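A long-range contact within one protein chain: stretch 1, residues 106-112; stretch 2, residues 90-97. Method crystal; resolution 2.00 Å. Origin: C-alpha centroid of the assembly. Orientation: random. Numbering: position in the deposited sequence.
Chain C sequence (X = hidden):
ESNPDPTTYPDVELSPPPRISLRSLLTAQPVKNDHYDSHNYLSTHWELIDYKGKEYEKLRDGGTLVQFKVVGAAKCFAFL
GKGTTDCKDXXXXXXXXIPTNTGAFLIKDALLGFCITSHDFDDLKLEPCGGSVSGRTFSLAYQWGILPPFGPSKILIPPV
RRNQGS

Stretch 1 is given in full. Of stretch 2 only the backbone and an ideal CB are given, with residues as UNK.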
# COMPACT_ATOMS: atom_id res chain seq x y z
N LEU C 106 -14.48 -7.94 2.10
CA LEU C 106 -15.73 -8.67 2.01
C LEU C 106 -16.17 -8.15 0.64
O LEU C 106 -15.81 -7.04 0.25
CB LEU C 106 -16.74 -8.21 3.07
CG LEU C 106 -16.92 -9.10 4.29
CD1 LEU C 106 -15.66 -9.03 5.12
CD2 LEU C 106 -18.14 -8.64 5.12
N ILE C 107 -16.93 -8.93 -0.11
CA ILE C 107 -17.39 -8.45 -1.41
C ILE C 107 -18.89 -8.68 -1.54
O ILE C 107 -19.35 -9.82 -1.41
CB ILE C 107 -16.69 -9.16 -2.59
CG1 ILE C 107 -15.17 -8.97 -2.49
CG2 ILE C 107 -17.21 -8.57 -3.91
CD1 ILE C 107 -14.38 -9.68 -3.59
N LYS C 108 -19.64 -7.62 -1.79
CA LYS C 108 -21.08 -7.76 -1.97
C LYS C 108 -21.45 -7.44 -3.40
O LYS C 108 -20.66 -6.81 -4.12
CB LYS C 108 -21.84 -6.82 -1.02
CG LYS C 108 -21.52 -7.04 0.44
CD LYS C 108 -22.67 -6.66 1.35
CE LYS C 108 -22.60 -5.21 1.79
NZ LYS C 108 -23.70 -4.91 2.75
N ASP C 109 -22.62 -7.89 -3.84
CA ASP C 109 -23.09 -7.55 -5.17
C ASP C 109 -23.80 -6.20 -4.95
O ASP C 109 -24.36 -5.95 -3.87
CB ASP C 109 -24.05 -8.62 -5.74
CG ASP C 109 -25.36 -8.71 -4.98
OD1 ASP C 109 -25.33 -8.99 -3.75
OD2 ASP C 109 -26.42 -8.51 -5.61
N ALA C 110 -23.74 -5.33 -5.94
CA ALA C 110 -24.35 -4.01 -5.82
C ALA C 110 -25.86 -4.04 -5.83
O ALA C 110 -26.50 -3.24 -5.14
CB ALA C 110 -23.85 -3.10 -6.94
N LEU C 111 -26.44 -4.96 -6.59
CA LEU C 111 -27.89 -5.03 -6.70
C LEU C 111 -28.64 -5.49 -5.45
O LEU C 111 -29.58 -4.83 -5.01
CB LEU C 111 -28.30 -5.93 -7.87
CG LEU C 111 -29.82 -6.03 -8.08
CD1 LEU C 111 -30.33 -4.72 -8.69
CD2 LEU C 111 -30.15 -7.18 -8.99
N LEU C 112 -28.22 -6.62 -4.87
CA LEU C 112 -28.91 -7.19 -3.72
C LEU C 112 -28.29 -6.95 -2.36
O LEU C 112 -28.96 -7.12 -1.33
CB LEU C 112 -29.04 -8.71 -3.92
CG LEU C 112 -29.76 -9.18 -5.19
CD1 LEU C 112 -29.55 -10.69 -5.36
CD2 LEU C 112 -31.24 -8.85 -5.10
N UNK C 90 -24.69 -4.44 -15.72
CA UNK C 90 -24.28 -4.01 -14.39
C UNK C 90 -24.94 -4.71 -13.21
O UNK C 90 -24.30 -4.89 -12.17
CB UNK C 90 -24.54 -2.51 -14.26
N UNK C 91 -26.21 -5.11 -13.35
CA UNK C 91 -26.91 -5.81 -12.27
C UNK C 91 -26.17 -7.09 -11.87
O UNK C 91 -26.24 -7.52 -10.72
CB UNK C 91 -28.34 -6.14 -12.69
N UNK C 92 -25.48 -7.71 -12.82
CA UNK C 92 -24.76 -8.95 -12.51
C UNK C 92 -23.25 -8.79 -12.44
O UNK C 92 -22.57 -9.71 -12.02
CB UNK C 92 -25.10 -10.01 -13.56
N UNK C 93 -22.73 -7.63 -12.82
CA UNK C 93 -21.28 -7.47 -12.84
C UNK C 93 -20.70 -6.46 -11.88
O UNK C 93 -19.48 -6.45 -11.68
CB UNK C 93 -20.84 -7.08 -14.26
N UNK C 94 -21.54 -5.62 -11.29
CA UNK C 94 -21.03 -4.62 -10.36
C UNK C 94 -21.02 -5.17 -8.94
O UNK C 94 -22.05 -5.60 -8.40
CB UNK C 94 -21.87 -3.34 -10.43
N UNK C 95 -19.83 -5.18 -8.34
CA UNK C 95 -19.68 -5.68 -6.98
C UNK C 95 -19.22 -4.56 -6.07
O UNK C 95 -18.94 -3.45 -6.52
CB UNK C 95 -18.69 -6.85 -6.93
N UNK C 96 -19.13 -4.86 -4.78
CA UNK C 96 -18.87 -3.84 -3.78
C UNK C 96 -17.79 -4.23 -2.76
O UNK C 96 -18.01 -5.13 -1.95
CB UNK C 96 -20.17 -3.52 -3.04
N UNK C 97 -16.64 -3.55 -2.79
CA UNK C 97 -15.54 -3.84 -1.88
C UNK C 97 -15.74 -3.19 -0.51
O UNK C 97 -15.88 -1.98 -0.40
CB UNK C 97 -14.22 -3.37 -2.49

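Position 90 opens a helical turn, and its ideal CB has nothing of the other stretch within 5.5 Å. Stretch 1 sets no rule here. The residue is Thr90, whose backbone O accepts from the N of position 94 at 3.0 Å and so closes the turn.

Position 91 is still helical, and its CB points sideways, 4.3 Å from Leu111 CD2. A short polar or a modest apolar side chain could lie along that leucine. Asp91 is found; its OD1 comes within 4.0 Å of Leu111 CD1 and is hydrogen-bonded elsewhere in the structure, so the carboxylate passes the leucine without depending on it. The backbone does more: Asp91 O accepts from one water at 2.9 Å, and that water in turn accepts from Leu111 N at 2.8 Å. A second water donates to Asp91 O at 2.8 Å and to Asp109 OD2 at 3.2 Å.

At position 92 the CB points away, and at 93 it is out of reach, so many residues would serve at both. They are His92 and Thr93.

Position 94 leaves helical angles (phi/psi -91/122), turning the chain toward the strand pairing. Its O accepts from Ala110 N at 3.0 Å, with an angle of 164°, a bond any residue's backbone could make. The CB points sideways, 4.0 Å from Ala110 CB. Next to so small a partner, a compact apolar residue suits, and a beta-branched one fits the extended backbone well. Val94 takes the t rotamer and sets CG1 3.6 Å from Ala110 CB.

Position 95 lies opposite Asp109, at a CA-CA distance of 4.3 Å in a non-hydrogen-bonded pair. Its CB is 3.4 Å from Lys108 O and 3.8 Å from Ile107 CG2. An apolar side chain would use the isoleucine, and either an aliphatic or an aromatic one is plausible. Phe95, with chi1 at -71°, keeps the CB contact to Ile107 CG2 and carries its ring along Asp109, where CD1 lies 3.6 Å from Asp109 CA. Lys108 O lies at the ring edge, near its plane.

Position 96 forms the hydrogen-bonded pair with Lys108: its N donates to Lys108 O at 2.6 Å, and Lys108 N donates to its O at 3.0 Å. That O also receives a CA-H...O contact from Ile107 CA at 3.4 Å. The CB shares a sheet face with the Lys108 side chain. A polar residue able to reach the Asp109 carbonyl through water would suit, as would a beta-branched one. Asn96, chi1 t, directs ND2 to a water at 3.0 Å, and this water donates to Asp109 O at 2.9 Å.

Position 97 pairs with Ile107 without hydrogen bonds, their side chains on the same face. The ideal CB is 4.9 Å from Leu106 O, so a longer aliphatic chain is needed to meet the isoleucine. Leu97 does this, CD2 approaching Ile107 CG1 at 4.1 Å.

Stretch 2 90-97: TDHTVFNL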
# COMPACT_ATOMS: atom_id res chain seq x y z
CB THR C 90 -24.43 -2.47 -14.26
OG1 THR C 90 -25.79 -2.08 -14.44
CG2 THR C 90 -23.59 -1.78 -15.32
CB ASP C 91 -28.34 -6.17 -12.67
CG ASP C 91 -29.30 -5.00 -12.59
OD1 ASP C 91 -28.88 -3.85 -12.31
OD2 ASP C 91 -30.51 -5.24 -12.82
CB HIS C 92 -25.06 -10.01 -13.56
CG HIS C 92 -26.49 -10.46 -13.57
ND1 HIS C 92 -27.01 -11.29 -12.59
CD2 HIS C 92 -27.51 -10.16 -14.40
CE1 HIS C 92 -28.30 -11.47 -12.83
NE2 HIS C 92 -28.63 -10.80 -13.92
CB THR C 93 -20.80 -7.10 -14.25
OG1 THR C 93 -21.37 -5.85 -14.63
CG2 THR C 93 -21.24 -8.16 -15.25
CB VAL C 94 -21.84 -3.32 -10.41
CG1 VAL C 94 -21.33 -2.33 -9.35
CG2 VAL C 94 -21.71 -2.70 -11.82
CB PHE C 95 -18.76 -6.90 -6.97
CG PHE C 95 -19.40 -8.10 -7.58
CD1 PHE C 95 -20.24 -8.93 -6.82
CD2 PHE C 95 -19.29 -8.35 -8.95
CE1 PHE C 95 -20.96 -9.97 -7.41
CE2 PHE C 95 -20.01 -9.39 -9.55
CZ PHE C 95 -20.85 -10.20 -8.78
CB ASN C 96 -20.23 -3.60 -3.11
CG ASN C 96 -20.23 -2.53 -2.06
OD1 ASN C 96 -19.29 -1.75 -1.92
ND2 ASN C 96 -21.32 -2.47 -1.30
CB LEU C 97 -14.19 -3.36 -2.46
CG LEU C 97 -13.81 -3.83 -3.88
CD1 LEU C 97 -12.38 -3.37 -4.23
CD2 LEU C 97 -13.90 -5.35 -3.97
O HOH W 1 -24.83 -6.19 -8.59
O HOH W 2 -26.57 -9.35 -8.65
O HOH W 3 -23.91 -3.77 -2.05
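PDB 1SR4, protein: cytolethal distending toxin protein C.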